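Local coordinates for putative vitamin-B12 independent methionine synthase family protein (Listeria monocytogenes, PDB 1YPX), which probably acts as a zinc-binding methyltransferase of the cobalamin-independent methionine synthase type, passing a methyl group from a methylated folate to homocysteine, at residues A5-D10 / L58-D63; G13-T18 / E348-K353; F73-N78 / T167-A172. All blocks are in the same frame, centred on the assembly; numbering follows the deposited sequence.

Contact 1. Residues A5-D10 / L58-D63; sequences APFYAD and LKSITD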
ATOM      1  N   ALA A   5     -11.724   8.441   3.196  1.00 74.05           N
ATOM      2  CA  ALA A   5     -10.603   7.832   2.482  1.00 69.58           C
ATOM      3  C   ALA A   5      -9.418   7.776   3.451  1.00 66.41           C
ATOM      4  O   ALA A   5      -9.609   7.439   4.624  1.00 66.28           O
ATOM      5  CB  ALA A   5     -10.293   8.665   1.252  1.00 69.42           C
ATOM      6  N   PRO A   6      -8.184   8.076   2.995  1.00 63.17           N
ATOM      7  CA  PRO A   6      -7.144   7.996   4.025  1.00 61.19           C
ATOM      8  C   PRO A   6      -7.421   9.069   5.079  1.00 58.13           C
ATOM      9  O   PRO A   6      -7.797  10.183   4.731  1.00 57.50           O
ATOM     10  CB  PRO A   6      -5.862   8.252   3.236  1.00 59.65           C
ATOM     11  CG  PRO A   6      -6.327   9.132   2.138  1.00 59.76           C
ATOM     12  CD  PRO A   6      -7.586   8.453   1.703  1.00 61.21           C
ATOM     13  N   PHE A   7      -7.255   8.726   6.354  1.00 56.90           N
ATOM     14  CA  PHE A   7      -7.513   9.664   7.450  1.00 55.08           C
ATOM     15  C   PHE A   7      -6.323  10.556   7.750  1.00 53.57           C
ATOM     16  O   PHE A   7      -5.182  10.214   7.433  1.00 52.05           O
ATOM     17  CB  PHE A   7      -7.890   8.904   8.727  1.00 54.50           C
ATOM     18  CG  PHE A   7      -8.732   7.699   8.475  1.00 54.54           C
ATOM     19  CD1 PHE A   7      -8.143   6.450   8.315  1.00 55.01           C
ATOM     20  CD2 PHE A   7     -10.109   7.822   8.309  1.00 55.10           C
ATOM     21  CE1 PHE A   7      -8.909   5.345   7.987  1.00 56.02           C
ATOM     22  CE2 PHE A   7     -10.893   6.721   7.979  1.00 54.32           C
ATOM     23  CZ  PHE A   7     -10.295   5.482   7.815  1.00 55.46           C
ATOM     24  N   TYR A   8      -6.593  11.694   8.387  1.00 53.16           N
ATOM     25  CA  TYR A   8      -5.537  12.636   8.743  1.00 50.01           C
ATOM     26  C   TYR A   8      -4.363  11.917   9.390  1.00 48.18           C
ATOM     27  O   TYR A   8      -3.215  12.280   9.156  1.00 49.10           O
ATOM     28  CB  TYR A   8      -6.083  13.707   9.680  1.00 50.15           C
ATOM     29  CG  TYR A   8      -7.228  14.491   9.087  1.00 49.84           C
ATOM     30  CD1 TYR A   8      -7.073  15.206   7.907  1.00 50.56           C
ATOM     31  CD2 TYR A   8      -8.462  14.529   9.717  1.00 50.78           C
ATOM     32  CE1 TYR A   8      -8.128  15.940   7.372  1.00 52.13           C
ATOM     33  CE2 TYR A   8      -9.519  15.255   9.193  1.00 50.80           C
ATOM     34  CZ  TYR A   8      -9.346  15.956   8.027  1.00 50.75           C
ATOM     35  OH  TYR A   8     -10.393  16.685   7.529  1.00 52.75           O
ATOM     36  N   ALA A   9      -4.656  10.920  10.221  1.00 46.46           N
ATOM     37  CA  ALA A   9      -3.615  10.114  10.858  1.00 46.92           C
ATOM     38  C   ALA A   9      -3.833   8.719  10.294  1.00 47.23           C
ATOM     39  O   ALA A   9      -4.734   7.992  10.721  1.00 51.31           O
ATOM     40  CB  ALA A   9      -3.771  10.102  12.365  1.00 45.44           C
ATOM     41  N   ASP A  10      -3.021   8.361   9.310  1.00 44.95           N
ATOM     42  CA  ASP A  10      -3.141   7.073   8.650  1.00 41.43           C
ATOM     43  C   ASP A  10      -1.742   6.455   8.606  1.00 41.54           C
ATOM     44  O   ASP A  10      -0.783   7.064   9.083  1.00 39.15           O
ATOM     45  CB  ASP A  10      -3.678   7.300   7.240  1.00 39.83           C
ATOM     46  CG  ASP A  10      -4.549   6.165   6.749  1.00 40.49           C
ATOM     47  OD1 ASP A  10      -4.179   4.990   6.985  1.00 42.04           O
ATOM     48  OD2 ASP A  10      -5.591   6.451   6.117  1.00 35.13           O
ATOM     49  N   LEU A  58      -5.273   5.020  15.888  1.00 40.69           N
ATOM     50  CA  LEU A  58      -5.451   4.767  14.466  1.00 42.98           C
ATOM     51  C   LEU A  58      -6.893   4.391  14.131  1.00 45.11           C
ATOM     52  O   LEU A  58      -7.587   3.758  14.924  1.00 44.62           O
ATOM     53  CB  LEU A  58      -4.485   3.666  14.033  1.00 42.14           C
ATOM     54  CG  LEU A  58      -3.096   4.098  13.533  1.00 44.61           C
ATOM     55  CD1 LEU A  58      -2.646   5.441  14.119  1.00 43.18           C
ATOM     56  CD2 LEU A  58      -2.115   2.994  13.878  1.00 41.98           C
ATOM     57  N   LYS A  59      -7.354   4.823  12.965  1.00 49.37           N
ATOM     58  CA  LYS A  59      -8.711   4.506  12.548  1.00 53.33           C
ATOM     59  C   LYS A  59      -8.632   3.357  11.543  1.00 53.70           C
ATOM     60  O   LYS A  59      -9.467   2.445  11.550  1.00 55.67           O
ATOM     61  CB  LYS A  59      -9.395   5.729  11.920  1.00 55.38           C
ATOM     62  CG  LYS A  59     -10.889   5.530  11.675  1.00 59.54           C
ATOM     63  CD  LYS A  59     -11.567   6.797  11.175  1.00 61.88           C
ATOM     64  CE  LYS A  59     -13.101   6.680  11.227  1.00 63.09           C
ATOM     65  NZ  LYS A  59     -13.647   6.716  12.627  1.00 58.94           N
ATOM     66  N   SER A  60      -7.612   3.395  10.690  1.00 50.78           N
ATOM     67  CA  SER A  60      -7.422   2.337   9.715  1.00 48.89           C
ATOM     68  C   SER A  60      -6.544   1.286  10.388  1.00 46.04           C
ATOM     69  O   SER A  60      -5.539   1.624  11.020  1.00 43.22           O
ATOM     70  CB  SER A  60      -6.739   2.871   8.450  1.00 51.39           C
ATOM     71  OG  SER A  60      -5.361   3.087   8.676  1.00 56.38           O
ATOM     72  N   ILE A  61      -6.943   0.019  10.265  1.00 42.17           N
ATOM     73  CA  ILE A  61      -6.221  -1.098  10.871  1.00 41.22           C
ATOM     74  C   ILE A  61      -5.839  -2.159   9.820  1.00 40.94           C
ATOM     75  O   ILE A  61      -6.637  -2.492   8.936  1.00 38.98           O
ATOM     76  CB  ILE A  61      -7.084  -1.754  12.035  1.00 40.61           C
ATOM     77  CG1 ILE A  61      -7.067  -0.884  13.308  1.00 42.04           C
ATOM     78  CG2 ILE A  61      -6.509  -3.086  12.439  1.00 36.79           C
ATOM     79  CD1 ILE A  61      -7.823   0.457  13.239  1.00 37.83           C
ATOM     80  N   THR A  62      -4.612  -2.673   9.912  1.00 41.37           N
ATOM     81  CA  THR A  62      -4.114  -3.693   8.976  1.00 42.23           C
ATOM     82  C   THR A  62      -3.749  -4.982   9.704  1.00 43.02           C
ATOM     83  O   THR A  62      -3.971  -5.111  10.901  1.00 44.51           O
ATOM     84  CB  THR A  62      -2.837  -3.217   8.222  1.00 41.02           C
ATOM     85  OG1 THR A  62      -1.767  -3.026   9.158  1.00 33.33           O
ATOM     86  CG2 THR A  62      -3.097  -1.911   7.476  1.00 41.54           C
ATOM     87  N   ASP A  63      -3.192  -5.941   8.982  1.00 42.93           N
ATOM     88  CA  ASP A  63      -2.793  -7.161   9.642  1.00 44.61           C
ATOM     89  C   ASP A  63      -1.265  -7.164   9.700  1.00 45.08           C
ATOM     90  O   ASP A  63      -0.628  -8.194   9.918  1.00 43.84           O
ATOM     91  CB  ASP A  63      -3.380  -8.403   8.928  1.00 44.08           C
ATOM     92  CG  ASP A  63      -2.688  -8.740   7.614  1.00 46.98           C
ATOM     93  OD1 ASP A  63      -1.761  -8.011   7.186  1.00 49.50           O
ATOM     94  OD2 ASP A  63      -3.088  -9.758   7.006  1.00 47.10           O
TER
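Phe7 and Ser60 meet in the tightly packed part of this buried contact. Ser60 CB sits at the edge of the Phe7 ring, near its plane, 3.3 Å from Phe7 CE1. Ser60 OG lies between its backbone N and carbonyl carbon (chi1 75°), which turns it to Asp10 while CB stays at the ring edge. It hydrogen-bonds to Asp10 OD1 over 2.8 Å, from above the carboxylate plane. Asp10 OD2 accepts a bond from Phe7 N, also 2.8 Å long, and a second one from the hydroxyl of Tyr183. The carboxylate is thus held at both oxygens.

The stem of Lys59 belongs to the tight part too. It crosses one ring face of Phe7 at about a right angle, and Lys59 CD makes a CH-pi contact, 3.7 Å from the ring centroid of Phe7. The opposite face carries Ala5 O. The looser side is the amine end of this partly exposed lysine. The chain bends only at its last torsion, and the amine turns off the ring.

Strand 60-61 pairs in parallel with strand 132-138. Tyr8 and Asp10 make backbone hydrogen bonds with Leu330 of strand 328-332. Segment 5-10 therefore lies at the seam between the first and last strands of the TIM-like barrel, with helix 347-364 against Ala9 and Leu58.

Contact 2. Residues G13-T18 / E348-K353; sequences GSILRT and EEQWDK
Gln350 of helix 347-364 points its side chain at Ile15 and Leu16, in the loop that leads to helix 19-30. This is packing on the outside of a TIM-like barrel, where the last long helix meets the N-terminal part of the chain. The glutamine chain is fully extended. Its CG is anti to the backbone N (chi1 -178°) and the next torsion is also close to 180°. The amide is thereby carried away from the helix to the loop.

The two loop residues receive it differently. Leu16 lies alongside, and its side chain runs past Gln350 in the opposite direction. Leu16 CB comes within 3.9 Å of Gln350 CD. Ile15 meets the same group at a slant and with two branches. One is the CG2 methyl, 3.8 Å from Gln350 CD. The other is the CD1 methyl, 3.9 Å from Gln350 CD. The amide end of Gln350 also reaches over one face of the neighbouring Trp351, toward the rim of that ring.

Phe336 touches both Leu16 and Gln350, so a second loop adjoins this contact. Trp351 packs on Tyr48, Lys52 and Val56 of helix 35-56. Helix 347-364 is thus joined to the N-terminal region at two places. At the end of segment 13-18, Thr18 is the N-cap of helix 19-30, and its OG1 is hydrogen-bonded to Glu45. The Leu16 CD2 methyl lies 4.1 Å from Gln350 CD.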
ATOM      1  N   GLY A  13       0.778   0.571   6.368  1.00 36.21           N
ATOM      2  CA  GLY A  13       0.220  -0.747   6.602  1.00 35.25           C
ATOM      3  C   GLY A  13       1.071  -1.811   7.276  1.00 35.71           C
ATOM      4  O   GLY A  13       0.608  -2.445   8.227  1.00 37.96           O
ATOM      5  N   SER A  14       2.294  -2.046   6.817  1.00 34.59           N
ATOM      6  CA  SER A  14       3.090  -3.095   7.461  1.00 37.66           C
ATOM      7  C   SER A  14       3.488  -2.728   8.884  1.00 38.04           C
ATOM      8  O   SER A  14       3.822  -1.585   9.165  1.00 37.54           O
ATOM      9  CB  SER A  14       4.359  -3.397   6.663  1.00 40.37           C
ATOM     10  OG  SER A  14       5.337  -2.400   6.892  1.00 41.82           O
ATOM     11  N   ILE A  15       3.452  -3.716   9.769  1.00 39.69           N
ATOM     12  CA  ILE A  15       3.820  -3.538  11.168  1.00 42.06           C
ATOM     13  C   ILE A  15       4.954  -4.519  11.504  1.00 45.40           C
ATOM     14  O   ILE A  15       5.073  -5.585  10.890  1.00 46.95           O
ATOM     15  CB  ILE A  15       2.596  -3.808  12.110  1.00 42.17           C
ATOM     16  CG1 ILE A  15       1.603  -2.635  12.061  1.00 39.45           C
ATOM     17  CG2 ILE A  15       3.061  -4.076  13.529  1.00 42.18           C
ATOM     18  CD1 ILE A  15       2.206  -1.285  12.468  1.00 41.53           C
ATOM     19  N   LEU A  16       5.787  -4.147  12.474  1.00 49.06           N
ATOM     20  CA  LEU A  16       6.917  -4.969  12.923  1.00 51.58           C
ATOM     21  C   LEU A  16       6.505  -6.358  13.389  1.00 52.58           C
ATOM     22  O   LEU A  16       5.610  -6.495  14.221  1.00 53.87           O
ATOM     23  CB  LEU A  16       7.620  -4.273  14.083  1.00 52.82           C
ATOM     24  CG  LEU A  16       8.888  -3.470  13.837  1.00 56.09           C
ATOM     25  CD1 LEU A  16       8.754  -2.542  12.629  1.00 59.76           C
ATOM     26  CD2 LEU A  16       9.164  -2.681  15.094  1.00 57.53           C
ATOM     27  N   ARG A  17       7.184  -7.383  12.897  1.00 53.49           N
ATOM     28  CA  ARG A  17       6.866  -8.755  13.293  1.00 57.00           C
ATOM     29  C   ARG A  17       7.223  -9.011  14.763  1.00 58.60           C
ATOM     30  O   ARG A  17       8.346  -8.747  15.186  1.00 60.32           O
ATOM     31  CB  ARG A  17       7.614  -9.772  12.409  1.00 56.69           C
ATOM     32  CG  ARG A  17       7.461  -9.569  10.891  1.00 58.44           C
ATOM     33  CD  ARG A  17       8.289  -8.371  10.392  1.00 59.94           C
ATOM     34  NE  ARG A  17       9.074  -7.782  11.486  1.00 61.43           N
ATOM     35  CZ  ARG A  17       9.829  -6.695  11.387  1.00 59.72           C
ATOM     36  NH1 ARG A  17       9.926  -6.051  10.231  1.00 59.91           N
ATOM     37  NH2 ARG A  17      10.468  -6.240  12.459  1.00 60.87           N
ATOM     38  N   THR A  18       6.272  -9.522  15.540  1.00 59.95           N
ATOM     39  CA  THR A  18       6.537  -9.815  16.947  1.00 61.22           C
ATOM     40  C   THR A  18       7.344 -11.096  17.064  1.00 62.77           C
ATOM     41  O   THR A  18       7.630 -11.759  16.062  1.00 62.32           O
ATOM     42  CB  THR A  18       5.244 -10.009  17.746  1.00 60.73           C
ATOM     43  OG1 THR A  18       4.453 -11.033  17.134  1.00 60.24           O
ATOM     44  CG2 THR A  18       4.455  -8.717  17.792  1.00 62.32           C
ATOM     45  N   GLU A 348       8.075  -0.924  20.894  1.00 75.26           N
ATOM     46  CA  GLU A 348       7.664   0.221  21.703  1.00 75.18           C
ATOM     47  C   GLU A 348       7.775   1.511  20.889  1.00 74.15           C
ATOM     48  O   GLU A 348       6.824   2.291  20.787  1.00 72.54           O
ATOM     49  CB  GLU A 348       8.554   0.318  22.944  1.00 77.22           C
ATOM     50  CG  GLU A 348       8.154   1.394  23.956  1.00 79.85           C
ATOM     51  CD  GLU A 348       9.272   1.706  24.949  1.00 80.70           C
ATOM     52  OE1 GLU A 348      10.132   2.569  24.637  1.00 80.11           O
ATOM     53  OE2 GLU A 348       9.296   1.075  26.033  1.00 79.90           O
ATOM     54  N   GLU A 349       8.947   1.722  20.304  1.00 73.00           N
ATOM     55  CA  GLU A 349       9.198   2.911  19.502  1.00 72.15           C
ATOM     56  C   GLU A 349       8.141   3.072  18.408  1.00 70.50           C
ATOM     57  O   GLU A 349       7.650   4.175  18.164  1.00 69.50           O
ATOM     58  CB  GLU A 349      10.600   2.822  18.887  1.00 73.62           C
ATOM     59  CG  GLU A 349      11.538   3.933  19.327  1.00 76.51           C
ATOM     60  CD  GLU A 349      11.277   5.237  18.592  1.00 79.95           C
ATOM     61  OE1 GLU A 349      12.089   5.584  17.702  1.00 80.76           O
ATOM     62  OE2 GLU A 349      10.255   5.906  18.894  1.00 81.91           O
ATOM     63  N   GLN A 350       7.800   1.952  17.771  1.00 69.14           N
ATOM     64  CA  GLN A 350       6.815   1.886  16.686  1.00 67.73           C
ATOM     65  C   GLN A 350       5.478   2.550  17.025  1.00 67.29           C
ATOM     66  O   GLN A 350       5.084   3.553  16.410  1.00 66.71           O
ATOM     67  CB  GLN A 350       6.563   0.415  16.298  1.00 68.01           C
ATOM     68  CG  GLN A 350       5.571   0.188  15.135  1.00 64.57           C
ATOM     69  CD  GLN A 350       5.262  -1.291  14.884  1.00 62.33           C
ATOM     70  OE1 GLN A 350       4.750  -1.986  15.754  1.00 61.66           O
ATOM     71  NE2 GLN A 350       5.568  -1.765  13.688  1.00 61.65           N
ATOM     72  N   TRP A 351       4.778   1.981  18.000  1.00 65.84           N
ATOM     73  CA  TRP A 351       3.485   2.512  18.400  1.00 65.41           C
ATOM     74  C   TRP A 351       3.593   3.930  18.936  1.00 63.93           C
ATOM     75  O   TRP A 351       2.648   4.711  18.837  1.00 62.81           O
ATOM     76  CB  TRP A 351       2.824   1.579  19.426  1.00 66.06           C
ATOM     77  CG  TRP A 351       2.453   0.219  18.828  1.00 66.92           C
ATOM     78  CD1 TRP A 351       1.600  -0.024  17.771  1.00 65.05           C
ATOM     79  CD2 TRP A 351       2.953  -1.063  19.236  1.00 65.77           C
ATOM     80  NE1 TRP A 351       1.548  -1.373  17.506  1.00 65.36           N
ATOM     81  CE2 TRP A 351       2.366  -2.031  18.385  1.00 66.16           C
ATOM     82  CE3 TRP A 351       3.840  -1.487  20.234  1.00 66.89           C
ATOM     83  CZ2 TRP A 351       2.641  -3.399  18.508  1.00 68.02           C
ATOM     84  CZ3 TRP A 351       4.115  -2.853  20.354  1.00 68.53           C
ATOM     85  CH2 TRP A 351       3.516  -3.789  19.494  1.00 68.86           C
ATOM     86  N   ASP A 352       4.749   4.280  19.487  1.00 63.74           N
ATOM     87  CA  ASP A 352       4.922   5.631  20.002  1.00 63.00           C
ATOM     88  C   ASP A 352       4.902   6.622  18.845  1.00 60.97           C
ATOM     89  O   ASP A 352       4.269   7.682  18.921  1.00 60.90           O
ATOM     90  CB  ASP A 352       6.222   5.741  20.798  1.00 66.57           C
ATOM     91  CG  ASP A 352       6.074   5.219  22.213  1.00 69.99           C
ATOM     92  OD1 ASP A 352       7.063   5.282  22.985  1.00 71.98           O
ATOM     93  OD2 ASP A 352       4.955   4.748  22.548  1.00 69.73           O
ATOM     94  N   LYS A 353       5.591   6.276  17.765  1.00 56.70           N
ATOM     95  CA  LYS A 353       5.595   7.146  16.607  1.00 53.21           C
ATOM     96  C   LYS A 353       4.192   7.209  15.995  1.00 50.83           C
ATOM     97  O   LYS A 353       3.853   8.175  15.314  1.00 46.81           O
ATOM     98  CB  LYS A 353       6.612   6.652  15.582  1.00 55.03           C
ATOM     99  CG  LYS A 353       8.049   6.833  16.025  1.00 57.31           C
ATOM    100  CD  LYS A 353       9.009   6.294  14.983  1.00 60.49           C
ATOM    101  CE  LYS A 353      10.342   7.027  15.029  1.00 62.73           C
ATOM    102  NZ  LYS A 353      10.169   8.484  14.710  1.00 62.85           N
TER

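Contact 3. Residues F73-N78 / T167-A172; sequences FDFLEN and TAYQKA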
ATOM      1  N   PHE A  73       4.693 -10.832  -3.407  1.00 60.50           N
ATOM      2  CA  PHE A  73       4.940 -11.946  -4.288  1.00 59.93           C
ATOM      3  C   PHE A  73       3.991 -13.079  -3.924  1.00 57.78           C
ATOM      4  O   PHE A  73       3.729 -13.944  -4.751  1.00 58.47           O
ATOM      5  CB  PHE A  73       6.398 -12.385  -4.169  1.00 61.35           C
ATOM      6  CG  PHE A  73       6.768 -12.894  -2.806  1.00 63.85           C
ATOM      7  CD1 PHE A  73       6.451 -14.203  -2.425  1.00 64.55           C
ATOM      8  CD2 PHE A  73       7.450 -12.075  -1.908  1.00 64.96           C
ATOM      9  CE1 PHE A  73       6.809 -14.687  -1.176  1.00 64.95           C
ATOM     10  CE2 PHE A  73       7.813 -12.549  -0.661  1.00 65.31           C
ATOM     11  CZ  PHE A  73       7.492 -13.862  -0.292  1.00 65.80           C
ATOM     12  N   ASP A  74       3.490 -13.075  -2.685  1.00 55.45           N
ATOM     13  CA  ASP A  74       2.529 -14.087  -2.228  1.00 53.94           C
ATOM     14  C   ASP A  74       1.197 -13.803  -2.917  1.00 50.71           C
ATOM     15  O   ASP A  74       0.444 -14.719  -3.254  1.00 50.86           O
ATOM     16  CB  ASP A  74       2.304 -14.020  -0.709  1.00 56.85           C
ATOM     17  CG  ASP A  74       3.314 -14.837   0.075  1.00 60.97           C
ATOM     18  OD1 ASP A  74       3.305 -16.094  -0.020  1.00 65.38           O
ATOM     19  OD2 ASP A  74       4.129 -14.218   0.793  1.00 63.70           O
ATOM     20  N   PHE A  75       0.906 -12.524  -3.110  1.00 45.07           N
ATOM     21  CA  PHE A  75      -0.318 -12.146  -3.763  1.00 42.70           C
ATOM     22  C   PHE A  75      -0.223 -12.483  -5.237  1.00 43.54           C
ATOM     23  O   PHE A  75      -1.169 -13.008  -5.830  1.00 43.64           O
ATOM     24  CB  PHE A  75      -0.592 -10.652  -3.602  1.00 37.30           C
ATOM     25  CG  PHE A  75      -1.791 -10.183  -4.376  1.00 35.08           C
ATOM     26  CD1 PHE A  75      -1.666  -9.756  -5.692  1.00 34.02           C
ATOM     27  CD2 PHE A  75      -3.059 -10.234  -3.809  1.00 34.41           C
ATOM     28  CE1 PHE A  75      -2.787  -9.388  -6.437  1.00 31.82           C
ATOM     29  CE2 PHE A  75      -4.190  -9.870  -4.541  1.00 29.26           C
ATOM     30  CZ  PHE A  75      -4.050  -9.448  -5.855  1.00 32.94           C
ATOM     31  N   LEU A  76       0.924 -12.178  -5.830  1.00 43.55           N
ATOM     32  CA  LEU A  76       1.126 -12.430  -7.254  1.00 43.97           C
ATOM     33  C   LEU A  76       1.226 -13.914  -7.624  1.00 44.68           C
ATOM     34  O   LEU A  76       0.536 -14.383  -8.543  1.00 41.58           O
ATOM     35  CB  LEU A  76       2.370 -11.687  -7.741  1.00 45.28           C
ATOM     36  CG  LEU A  76       2.257 -10.160  -7.706  1.00 44.99           C
ATOM     37  CD1 LEU A  76       3.639  -9.549  -7.868  1.00 42.67           C
ATOM     38  CD2 LEU A  76       1.303  -9.682  -8.808  1.00 43.16           C
ATOM     39  N   GLU A  77       2.080 -14.645  -6.913  1.00 44.99           N
ATOM     40  CA  GLU A  77       2.252 -16.067  -7.180  1.00 48.45           C
ATOM     41  C   GLU A  77       0.935 -16.824  -7.001  1.00 47.99           C
ATOM     42  O   GLU A  77       0.839 -17.998  -7.354  1.00 48.58           O
ATOM     43  CB  GLU A  77       3.313 -16.674  -6.260  1.00 51.12           C
ATOM     44  CG  GLU A  77       2.845 -16.879  -4.831  1.00 57.74           C
ATOM     45  CD  GLU A  77       3.740 -17.834  -4.057  1.00 63.13           C
ATOM     46  OE1 GLU A  77       3.917 -18.987  -4.523  1.00 65.28           O
ATOM     47  OE2 GLU A  77       4.255 -17.438  -2.983  1.00 65.28           O
ATOM     48  N   ASN A  78      -0.072 -16.155  -6.446  1.00 48.21           N
ATOM     49  CA  ASN A  78      -1.373 -16.775  -6.244  1.00 47.70           C
ATOM     50  C   ASN A  78      -2.354 -16.353  -7.317  1.00 48.07           C
ATOM     51  O   ASN A  78      -3.558 -16.472  -7.156  1.00 49.72           O
ATOM     52  CB  ASN A  78      -1.939 -16.435  -4.870  1.00 46.00           C
ATOM     53  CG  ASN A  78      -1.455 -17.375  -3.801  1.00 43.51           C
ATOM     54  OD1 ASN A  78      -0.683 -16.990  -2.936  1.00 42.15           O
ATOM     55  ND2 ASN A  78      -1.901 -18.624  -3.861  1.00 38.91           N
ATOM     56  N   THR A 167      -7.734  -7.203 -15.881  1.00 33.99           N
ATOM     57  CA  THR A 167      -8.971  -7.910 -15.569  1.00 34.05           C
ATOM     58  C   THR A 167      -8.702  -8.757 -14.342  1.00 34.36           C
ATOM     59  O   THR A 167      -9.560  -8.899 -13.471  1.00 37.02           O
ATOM     60  CB  THR A 167      -9.431  -8.863 -16.714  1.00 36.82           C
ATOM     61  OG1 THR A 167      -9.854  -8.093 -17.841  1.00 41.53           O
ATOM     62  CG2 THR A 167     -10.601  -9.737 -16.263  1.00 31.00           C
ATOM     63  N   ALA A 168      -7.509  -9.331 -14.266  1.00 33.02           N
ATOM     64  CA  ALA A 168      -7.170 -10.135 -13.096  1.00 32.50           C
ATOM     65  C   ALA A 168      -7.328  -9.228 -11.877  1.00 34.31           C
ATOM     66  O   ALA A 168      -7.771  -9.678 -10.815  1.00 34.68           O
ATOM     67  CB  ALA A 168      -5.737 -10.652 -13.188  1.00 24.28           C
ATOM     68  N   TYR A 169      -6.975  -7.951 -12.038  1.00 34.41           N
ATOM     69  CA  TYR A 169      -7.105  -7.003 -10.943  1.00 37.70           C
ATOM     70  C   TYR A 169      -8.541  -6.512 -10.739  1.00 37.84           C
ATOM     71  O   TYR A 169      -8.966  -6.318  -9.598  1.00 39.70           O
ATOM     72  CB  TYR A 169      -6.135  -5.819 -11.119  1.00 37.36           C
ATOM     73  CG  TYR A 169      -4.831  -5.985 -10.347  1.00 38.26           C
ATOM     74  CD1 TYR A 169      -4.650  -5.374  -9.104  1.00 38.64           C
ATOM     75  CD2 TYR A 169      -3.793  -6.780 -10.845  1.00 41.17           C
ATOM     76  CE1 TYR A 169      -3.468  -5.544  -8.376  1.00 40.81           C
ATOM     77  CE2 TYR A 169      -2.598  -6.965 -10.118  1.00 41.93           C
ATOM     78  CZ  TYR A 169      -2.449  -6.340  -8.886  1.00 44.02           C
ATOM     79  OH  TYR A 169      -1.289  -6.512  -8.164  1.00 46.30           O
ATOM     80  N   GLN A 170      -9.295  -6.306 -11.816  1.00 38.60           N
ATOM     81  CA  GLN A 170     -10.682  -5.868 -11.650  1.00 38.81           C
ATOM     82  C   GLN A 170     -11.364  -6.948 -10.823  1.00 40.30           C
ATOM     83  O   GLN A 170     -12.021  -6.661  -9.816  1.00 41.80           O
ATOM     84  CB  GLN A 170     -11.382  -5.706 -13.003  1.00 37.59           C
ATOM     85  CG  GLN A 170     -10.891  -4.515 -13.820  1.00 36.08           C
ATOM     86  CD  GLN A 170     -11.164  -4.683 -15.312  1.00 40.15           C
ATOM     87  OE1 GLN A 170     -10.830  -3.814 -16.132  1.00 39.11           O
ATOM     88  NE2 GLN A 170     -11.765  -5.815 -15.674  1.00 39.30           N
ATOM     89  N   LYS A 171     -11.165  -8.202 -11.222  1.00 40.56           N
ATOM     90  CA  LYS A 171     -11.754  -9.316 -10.494  1.00 41.35           C
ATOM     91  C   LYS A 171     -11.203  -9.399  -9.070  1.00 43.09           C
ATOM     92  O   LYS A 171     -11.941  -9.725  -8.140  1.00 47.79           O
ATOM     93  CB  LYS A 171     -11.513 -10.639 -11.248  1.00 42.09           C
ATOM     94  CG  LYS A 171     -12.021 -10.638 -12.707  1.00 40.96           C
ATOM     95  CD  LYS A 171     -12.379 -12.041 -13.221  1.00 43.55           C
ATOM     96  CE  LYS A 171     -11.199 -12.792 -13.859  1.00 47.55           C
ATOM     97  NZ  LYS A 171     -11.064 -12.586 -15.365  1.00 44.18           N
ATOM     98  N   ALA A 172      -9.916  -9.103  -8.889  1.00 44.48           N
ATOM     99  CA  ALA A 172      -9.295  -9.149  -7.559  1.00 45.58           C
ATOM    100  C   ALA A 172      -9.963  -8.147  -6.627  1.00 47.03           C
ATOM    101  O   ALA A 172     -10.394  -8.483  -5.524  1.00 48.22           O
ATOM    102  CB  ALA A 172      -7.804  -8.836  -7.658  1.00 47.60           C
TER
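Phe75 and Tyr169 bury the most surface here, and Ala172 comes next. Phe75 belongs to the short helix 73-76. The other two lie on helix 158-178, which comes between strands 132-138 and 183-188 along the chain, in the crossover that joins these adjacent parallel strands of the TIM-like barrel.

Phe75 points toward the long helix, with CG anti to its backbone N (chi1 175°). Its ring and that of Tyr169 meet at a slant. The centroids are 5.8 Å apart and the planes are turned by 49°. One corner of the phenylalanine does the touching: Phe75 CE1 is 3.7 Å from Tyr169 OH. The hydroxyl is hydrogen-bonded to Pro138 O, which anchors the tyrosine to the end of strand 132-138. Leu76 adds a smaller contact from the same short helix, with its CD2 4.1 Å from Tyr169 OH.

Ile137 of the strand packs on both Phe75 and Tyr169, so strand and long helix share the phenylalanine. Phe116 meets the Phe75 ring edge-to-face. No hydrogen bond joins the two segments, and the contact rests on side-chain packing. Ala172, one helical turn beyond Tyr169, places its methyl at the edge of the phenylalanine ring, with Ala172 CB 4.2 Å from Phe75 CZ.

From the N terminus the chain opens contact 1 at 5-10 and contact 2 at 13-18. Contact 1 closes first, at 58-63, after helices 19-30 and 35-56. Contact 2 closes only at 348-353, near the C-terminal end, so the two cross. They also touch, through a probable hydrogen bond between Thr62 OG1 and Gly13 O. Contact 3 opens at 73-78, after contact 1 has closed, and closes at 167-172. It falls wholly within the span of contact 2, across the chain's centre from contacts 1 and 2. Contact 1 ties the N-terminal loop to the first barrel strand; contact 2 ties the next part of that loop to helix 347-364. Contact 3 ties a short helix to a long outer one.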